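Local coordinates for protein copper-containing nitrite reductase (Hyphomicrobium denitrificans 1NES1, PDB 6TFO) that probably reduces nitrite to nitric oxide at its copper centres, using electrons delivered by a cytochrome c, at residues V31-G37 against I70-E76; G41-Y45 against H122-Q128. The contacts are given in a common frame with arbitrary orientation. Residues are numbered along the deposited sequence.

Contact 1: V31-G37 against I70-E76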
loop_
_atom_site.group_PDB
_atom_site.type_symbol
_atom_site.label_atom_id
_atom_site.label_comp_id
_atom_site.label_asym_id
_atom_site.label_seq_id
_atom_site.Cartn_x
_atom_site.Cartn_y
_atom_site.Cartn_z
ATOM N N VAL C 31 -28.806 8.551 -14.361
ATOM C CA VAL C 31 -27.671 7.576 -14.338
ATOM C C VAL C 31 -27.387 7.097 -12.897
ATOM O O VAL C 31 -27.410 7.898 -11.946
ATOM C CB VAL C 31 -26.403 8.090 -15.054
ATOM C CG1 VAL C 31 -26.728 9.164 -16.070
ATOM C CG2 VAL C 31 -25.321 8.541 -14.094
ATOM N N PHE C 32 -27.135 5.800 -12.780
ATOM C CA PHE C 32 -26.700 5.087 -11.556
ATOM C C PHE C 32 -25.471 4.250 -11.924
ATOM O O PHE C 32 -25.534 3.519 -12.946
ATOM C CB PHE C 32 -27.835 4.201 -11.033
ATOM C CG PHE C 32 -29.101 4.943 -10.689
ATOM C CD1 PHE C 32 -29.170 5.762 -9.570
ATOM C CD2 PHE C 32 -30.235 4.816 -11.478
ATOM C CE1 PHE C 32 -30.346 6.422 -9.236
ATOM C CE2 PHE C 32 -31.399 5.498 -11.160
ATOM C CZ PHE C 32 -31.444 6.313 -10.047
ATOM N N THR C 33 -24.410 4.355 -11.129
ATOM C CA THR C 33 -23.204 3.488 -11.227
ATOM C C THR C 33 -23.203 2.464 -10.072
ATOM O O THR C 33 -23.340 2.865 -8.893
ATOM C CB THR C 33 -21.939 4.354 -11.284
ATOM O OG1 THR C 33 -22.132 5.323 -12.315
ATOM C CG2 THR C 33 -20.695 3.554 -11.586
ATOM N N LEU C 34 -23.091 1.177 -10.400
ATOM C CA LEU C 34 -22.995 0.085 -9.401
ATOM C C LEU C 34 -21.641 -0.598 -9.562
ATOM O O LEU C 34 -21.293 -0.943 -10.706
ATOM C CB LEU C 34 -24.123 -0.924 -9.609
ATOM C CG LEU C 34 -25.545 -0.380 -9.517
ATOM C CD1 LEU C 34 -26.546 -1.530 -9.678
ATOM C CD2 LEU C 34 -25.796 0.359 -8.211
ATOM N N ARG C 35 -20.925 -0.771 -8.446
ATOM C CA ARG C 35 -19.703 -1.608 -8.339
ATOM C C ARG C 35 -20.090 -2.884 -7.575
ATOM O O ARG C 35 -20.727 -2.776 -6.512
ATOM C CB ARG C 35 -18.573 -0.799 -7.694
ATOM C CG ARG C 35 -17.265 -1.556 -7.535
ATOM C CD ARG C 35 -16.103 -0.663 -7.131
ATOM N NE ARG C 35 -15.529 -0.082 -8.339
ATOM C CZ ARG C 35 -15.509 1.215 -8.664
ATOM N NH1 ARG C 35 -15.981 2.144 -7.843
ATOM N NH2 ARG C 35 -14.967 1.574 -9.816
ATOM N N THR C 36 -19.761 -4.053 -8.119
ATOM C CA THR C 36 -19.927 -5.340 -7.410
ATOM C C THR C 36 -18.879 -5.399 -6.292
ATOM O O THR C 36 -17.799 -4.816 -6.458
ATOM C CB THR C 36 -19.810 -6.536 -8.358
ATOM O OG1 THR C 36 -18.459 -6.585 -8.818
ATOM C CG2 THR C 36 -20.768 -6.448 -9.519
ATOM N N GLY C 37 -19.187 -6.089 -5.194
ATOM C CA GLY C 37 -18.191 -6.360 -4.140
ATOM C C GLY C 37 -18.749 -7.195 -3.009
ATOM O O GLY C 37 -19.760 -7.911 -3.206
ATOM N N ILE C 70 -27.856 2.527 -16.262
ATOM C CA ILE C 70 -27.162 1.824 -15.151
ATOM C C ILE C 70 -25.802 1.405 -15.689
ATOM O O ILE C 70 -25.773 0.644 -16.680
ATOM C CB ILE C 70 -27.986 0.630 -14.648
ATOM C CG1 ILE C 70 -29.244 1.085 -13.901
ATOM C CG2 ILE C 70 -27.119 -0.267 -13.791
ATOM C CD1 ILE C 70 -30.305 0.008 -13.765
ATOM N N ASN C 71 -24.734 1.922 -15.085
ATOM C CA ASN C 71 -23.331 1.517 -15.372
ATOM C C ASN C 71 -22.906 0.446 -14.361
ATOM O O ASN C 71 -22.789 0.788 -13.157
ATOM C CB ASN C 71 -22.391 2.715 -15.295
ATOM C CG ASN C 71 -22.873 3.878 -16.132
ATOM O OD1 ASN C 71 -23.211 3.713 -17.305
ATOM N ND2 ASN C 71 -22.926 5.054 -15.524
ATOM N N LEU C 72 -22.704 -0.799 -14.801
ATOM C CA LEU C 72 -22.178 -1.881 -13.924
ATOM C C LEU C 72 -20.660 -1.965 -14.076
ATOM O O LEU C 72 -20.197 -2.125 -15.212
ATOM C CB LEU C 72 -22.811 -3.230 -14.270
ATOM C CG LEU C 72 -22.435 -4.376 -13.330
ATOM C CD1 LEU C 72 -22.823 -4.048 -11.895
ATOM C CD2 LEU C 72 -23.082 -5.676 -13.770
ATOM N N ILE C 73 -19.938 -1.892 -12.954
ATOM C CA ILE C 73 -18.457 -2.029 -12.882
ATOM C C ILE C 73 -18.129 -3.174 -11.919
ATOM O O ILE C 73 -18.580 -3.133 -10.746
ATOM C CB ILE C 73 -17.813 -0.709 -12.437
ATOM C CG1 ILE C 73 -18.350 0.465 -13.256
ATOM C CG2 ILE C 73 -16.294 -0.815 -12.483
ATOM C CD1 ILE C 73 -17.789 1.807 -12.859
ATOM N N ASN C 74 -17.358 -4.146 -12.404
ATOM C CA ASN C 74 -16.860 -5.304 -11.624
ATOM C C ASN C 74 -15.846 -4.812 -10.580
ATOM O O ASN C 74 -14.829 -4.233 -10.978
ATOM C CB ASN C 74 -16.251 -6.326 -12.572
ATOM C CG ASN C 74 -15.977 -7.647 -11.900
ATOM O OD1 ASN C 74 -15.443 -7.667 -10.795
ATOM N ND2 ASN C 74 -16.321 -8.738 -12.570
ATOM N N GLY C 75 -16.121 -5.028 -9.293
ATOM C CA GLY C 75 -15.255 -4.601 -8.169
ATOM C C GLY C 75 -14.227 -5.666 -7.798
ATOM O O GLY C 75 -13.022 -5.335 -7.764
ATOM N N GLU C 76 -14.665 -6.912 -7.568
ATOM C CA GLU C 76 -13.854 -7.947 -6.862
ATOM C C GLU C 76 -13.408 -9.096 -7.786
ATOM O O GLU C 76 -12.463 -9.774 -7.422
ATOM C CB GLU C 76 -14.626 -8.441 -5.643
ATOM C CG GLU C 76 -15.588 -9.585 -5.928
ATOM C CD GLU C 76 -16.649 -9.285 -6.972
ATOM O OE1 GLU C 76 -17.269 -8.192 -6.894
ATOM O OE2 GLU C 76 -16.833 -10.139 -7.863
#
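Residues 31-37 and 70-73 run side by side as parallel strands, their axes 4.6 Å apart at closest approach and 16° from exact alignment. The register pairs Phe32 with Ile70, Thr33 with Asn71, Leu34 with Leu72 and Arg35 with Ile73. Four backbone hydrogen bonds hold it: Asn71 N to Phe32 O, Leu34 N to Asn71 O and Ile73 N to Leu34 O, each 2.8 Å, then Thr36 N to Ile73 O at 3.0 Å. Beyond Ile73 the second strand ends, and the Thr36 side chain takes over: its OG1 accepts a hydrogen bond from Gly75 N at 2.8 Å and donates one to Glu76 OE1, also 2.8 Å away. A beta carbon on Gly75 would collide with Thr36 O. Phe32, Leu34, Ile70 and Leu72 form the apolar face, with Leu34 CB 4.1 Å from Leu72 CD1; Phe32 and Ile70 reach strand 60-63 of the facing sheet. On the other face Thr33 CG2 meets Ile73 CD1 at 3.6 Å, and Asn71, bonded to Thr102, and Ile73 pack against Tyr318 and Glu319 of a second subunit. Glu76 OE2 accepts a hydrogen bond from NE2 of the copper ligand His80. Such neighbouring parallel strands, with one side filling the sandwich, belong to the Greek-key cupredoxin fold, here ending beside its type 1 copper site.

Contact 2: G41-Y45 against H122-Q128. With CU (copper (II) ion), chain L.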
loop_
_atom_site.group_PDB
_atom_site.type_symbol
_atom_site.label_atom_id
_atom_site.label_comp_id
_atom_site.label_asym_id
_atom_site.label_seq_id
_atom_site.Cartn_x
_atom_site.Cartn_y
_atom_site.Cartn_z
ATOM N N GLY C 41 -21.256 -8.738 4.910
ATOM C CA GLY C 41 -21.092 -10.206 4.949
ATOM C C GLY C 41 -21.691 -10.918 3.751
ATOM O O GLY C 41 -21.813 -12.172 3.811
ATOM N N ARG C 42 -22.015 -10.163 2.687
ATOM C CA ARG C 42 -22.691 -10.686 1.468
ATOM C C ARG C 42 -21.982 -10.186 0.204
ATOM O O ARG C 42 -21.251 -9.175 0.270
ATOM C CB ARG C 42 -24.165 -10.275 1.500
ATOM C CG ARG C 42 -25.025 -11.207 2.329
ATOM C CD ARG C 42 -26.209 -10.521 2.972
ATOM N NE ARG C 42 -27.028 -9.766 2.035
ATOM C CZ ARG C 42 -27.247 -8.447 2.081
ATOM N NH1 ARG C 42 -26.702 -7.690 3.024
ATOM N NH2 ARG C 42 -28.023 -7.885 1.172
ATOM N N MET C 43 -22.184 -10.901 -0.900
ATOM C CA MET C 43 -21.808 -10.441 -2.260
ATOM C C MET C 43 -22.929 -9.531 -2.775
ATOM O O MET C 43 -24.082 -10.014 -2.891
ATOM C CB MET C 43 -21.646 -11.635 -3.196
ATOM C CG MET C 43 -20.833 -11.331 -4.412
ATOM S SD MET C 43 -20.683 -12.873 -5.354
ATOM C CE MET C 43 -18.905 -12.894 -5.537
ATOM N N VAL C 44 -22.616 -8.256 -3.027
ATOM C CA VAL C 44 -23.638 -7.190 -3.244
ATOM C C VAL C 44 -23.258 -6.265 -4.407
ATOM O O VAL C 44 -22.153 -6.374 -4.989
ATOM C CB VAL C 44 -23.858 -6.363 -1.965
ATOM C CG1 VAL C 44 -24.388 -7.233 -0.838
ATOM C CG2 VAL C 44 -22.599 -5.612 -1.550
ATOM N N TYR C 45 -24.195 -5.380 -4.727
ATOM C CA TYR C 45 -23.949 -4.162 -5.519
ATOM C C TYR C 45 -23.685 -3.039 -4.517
ATOM O O TYR C 45 -24.364 -2.991 -3.477
ATOM C CB TYR C 45 -25.154 -3.855 -6.407
ATOM C CG TYR C 45 -25.516 -4.895 -7.436
ATOM C CD1 TYR C 45 -24.841 -4.987 -8.640
ATOM C CD2 TYR C 45 -26.620 -5.705 -7.258
ATOM C CE1 TYR C 45 -25.220 -5.895 -9.617
ATOM C CE2 TYR C 45 -27.011 -6.618 -8.219
ATOM C CZ TYR C 45 -26.313 -6.708 -9.404
ATOM O OH TYR C 45 -26.700 -7.622 -10.337
ATOM N N HIS C 122 -25.526 -16.056 -7.318
ATOM C CA HIS C 122 -25.077 -14.688 -6.935
ATOM C C HIS C 122 -26.250 -13.925 -6.322
ATOM O O HIS C 122 -26.018 -13.106 -5.409
ATOM C CB HIS C 122 -24.439 -13.954 -8.119
ATOM C CG HIS C 122 -23.054 -14.427 -8.410
ATOM N ND1 HIS C 122 -22.071 -13.584 -8.874
ATOM C CD2 HIS C 122 -22.478 -15.643 -8.286
ATOM C CE1 HIS C 122 -20.949 -14.268 -9.037
ATOM N NE2 HIS C 122 -21.170 -15.527 -8.661
ATOM N N ARG C 123 -27.473 -14.190 -6.785
ATOM C CA ARG C 123 -28.676 -13.504 -6.252
ATOM C C ARG C 123 -28.909 -13.981 -4.807
ATOM O O ARG C 123 -29.049 -13.129 -3.904
ATOM C CB ARG C 123 -29.879 -13.769 -7.153
ATOM C CG ARG C 123 -31.104 -12.936 -6.790
ATOM C CD ARG C 123 -32.268 -13.233 -7.709
ATOM N NE ARG C 123 -33.332 -12.249 -7.552
ATOM C CZ ARG C 123 -34.377 -12.117 -8.370
ATOM N NH1 ARG C 123 -35.288 -11.194 -8.116
ATOM N NH2 ARG C 123 -34.504 -12.899 -9.436
ATOM N N GLN C 124 -28.941 -15.297 -4.613
ATOM C CA GLN C 124 -29.011 -15.962 -3.282
ATOM C C GLN C 124 -27.910 -15.382 -2.368
ATOM O O GLN C 124 -28.192 -15.122 -1.197
ATOM C CB GLN C 124 -28.868 -17.490 -3.405
ATOM C CG GLN C 124 -29.914 -18.194 -4.271
ATOM C CD GLN C 124 -29.450 -18.477 -5.692
ATOM O OE1 GLN C 124 -29.151 -17.577 -6.499
ATOM N NE2 GLN C 124 -29.385 -19.757 -6.018
ATOM N N ALA C 125 -26.694 -15.159 -2.880
ATOM C CA ALA C 125 -25.520 -14.684 -2.104
ATOM C C ALA C 125 -25.663 -13.213 -1.681
ATOM O O ALA C 125 -24.849 -12.765 -0.865
ATOM C CB ALA C 125 -24.273 -14.899 -2.911
ATOM N N GLY C 126 -26.628 -12.474 -2.240
ATOM C CA GLY C 126 -26.970 -11.087 -1.847
ATOM C C GLY C 126 -27.056 -10.088 -2.998
ATOM O O GLY C 126 -27.398 -8.915 -2.712
ATOM N N MET C 127 -26.750 -10.479 -4.243
ATOM C CA MET C 127 -26.693 -9.503 -5.378
ATOM C C MET C 127 -28.116 -9.193 -5.861
ATOM O O MET C 127 -28.596 -9.833 -6.822
ATOM C CB MET C 127 -25.823 -10.025 -6.523
ATOM C CG MET C 127 -24.381 -10.167 -6.117
ATOM S SD MET C 127 -23.264 -10.210 -7.507
ATOM C CE MET C 127 -23.068 -8.471 -7.867
ATOM N N GLN C 128 -28.777 -8.250 -5.198
ATOM C CA GLN C 128 -30.195 -7.892 -5.479
ATOM C C GLN C 128 -30.563 -6.585 -4.769
ATOM O O GLN C 128 -30.260 -6.459 -3.573
ATOM C CB GLN C 128 -31.140 -9.009 -5.064
ATOM C CG GLN C 128 -32.568 -8.539 -4.919
ATOM C CD GLN C 128 -33.524 -9.652 -4.592
ATOM O OE1 GLN C 128 -33.523 -10.708 -5.223
ATOM N NE2 GLN C 128 -34.391 -9.391 -3.628
HETATM CU CU CU L . -22.894 -11.550 -9.729
#
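A methionine that is not a copper ligand sets its sulfur over the ring face of a histidine that is: Met43 SD sits 4.0 Å from the centroid of the His122 ring, 15° off its normal, while His122 ND1 binds CU at 2.4 Å. His80 and Cys117 also bind this ion, and Met127 SD stands 2.6 Å from CU. The same Met43 side chain touches the methionine ligand, CG to Met127 SD at 4.1 Å, and Ala125, CB to CB at 4.2 Å. Met127 in turn places CE over the face of the Tyr45 ring, 4.0 Å from its centroid, a CH-pi contact; in a Met-aromatic contact, Met127 SD lies obliquely, 5.2 Å from the centroid of the Tyr45 ring. Tyr45 OH is hydrogen-bonded to the backbone of Asp81. Between the backbones there is a single hydrogen bond, Met43 N to Ala125 O at 3.3 Å; Met127 N, although 3.0 Å from Met43 O, bonds instead to His122 O, also at 3.0 Å, within its own loop. A type I turn from Arg123 to Gly126 brings the loop against the strand, and Gly126 is needed there, since a beta carbon would clash with Met43 O and Arg42 CB. Met43 and His122 also pack on Ile38 and Ala125, respectively, of a third subunit. The coordination is that of a type 1 cupredoxin centre, with two histidines, a cysteine and an axial methionine; the sulfur, methyl and ring contacts are consistent with a largely apolar second shell that helps to hold the His122 ring and the Met127 side chain in place.

How the contacts relate
Both contacts lie in the N-terminal cupredoxin domain, their centres 13 Å apart and their segments alternating along the chain: 31-37, 41-45, 70-76, 122-128. Strands 30-39 and 42-48 follow one another and pair antiparallel in one sheet, so Gly37 O of contact 1 probably accepts a hydrogen bond from Val44 N of contact 2, 2.9 Å away. Strand 67-73 flanks 30-39 on its other edge, while 122-128 is the ligand-bearing loop leading into strand 128-134 of the opposite sheet. Thr36 CG2 packs on Met127 CE at 3.5 Å, which ties the sheet of contact 1 directly to the copper site that contact 2 helps build.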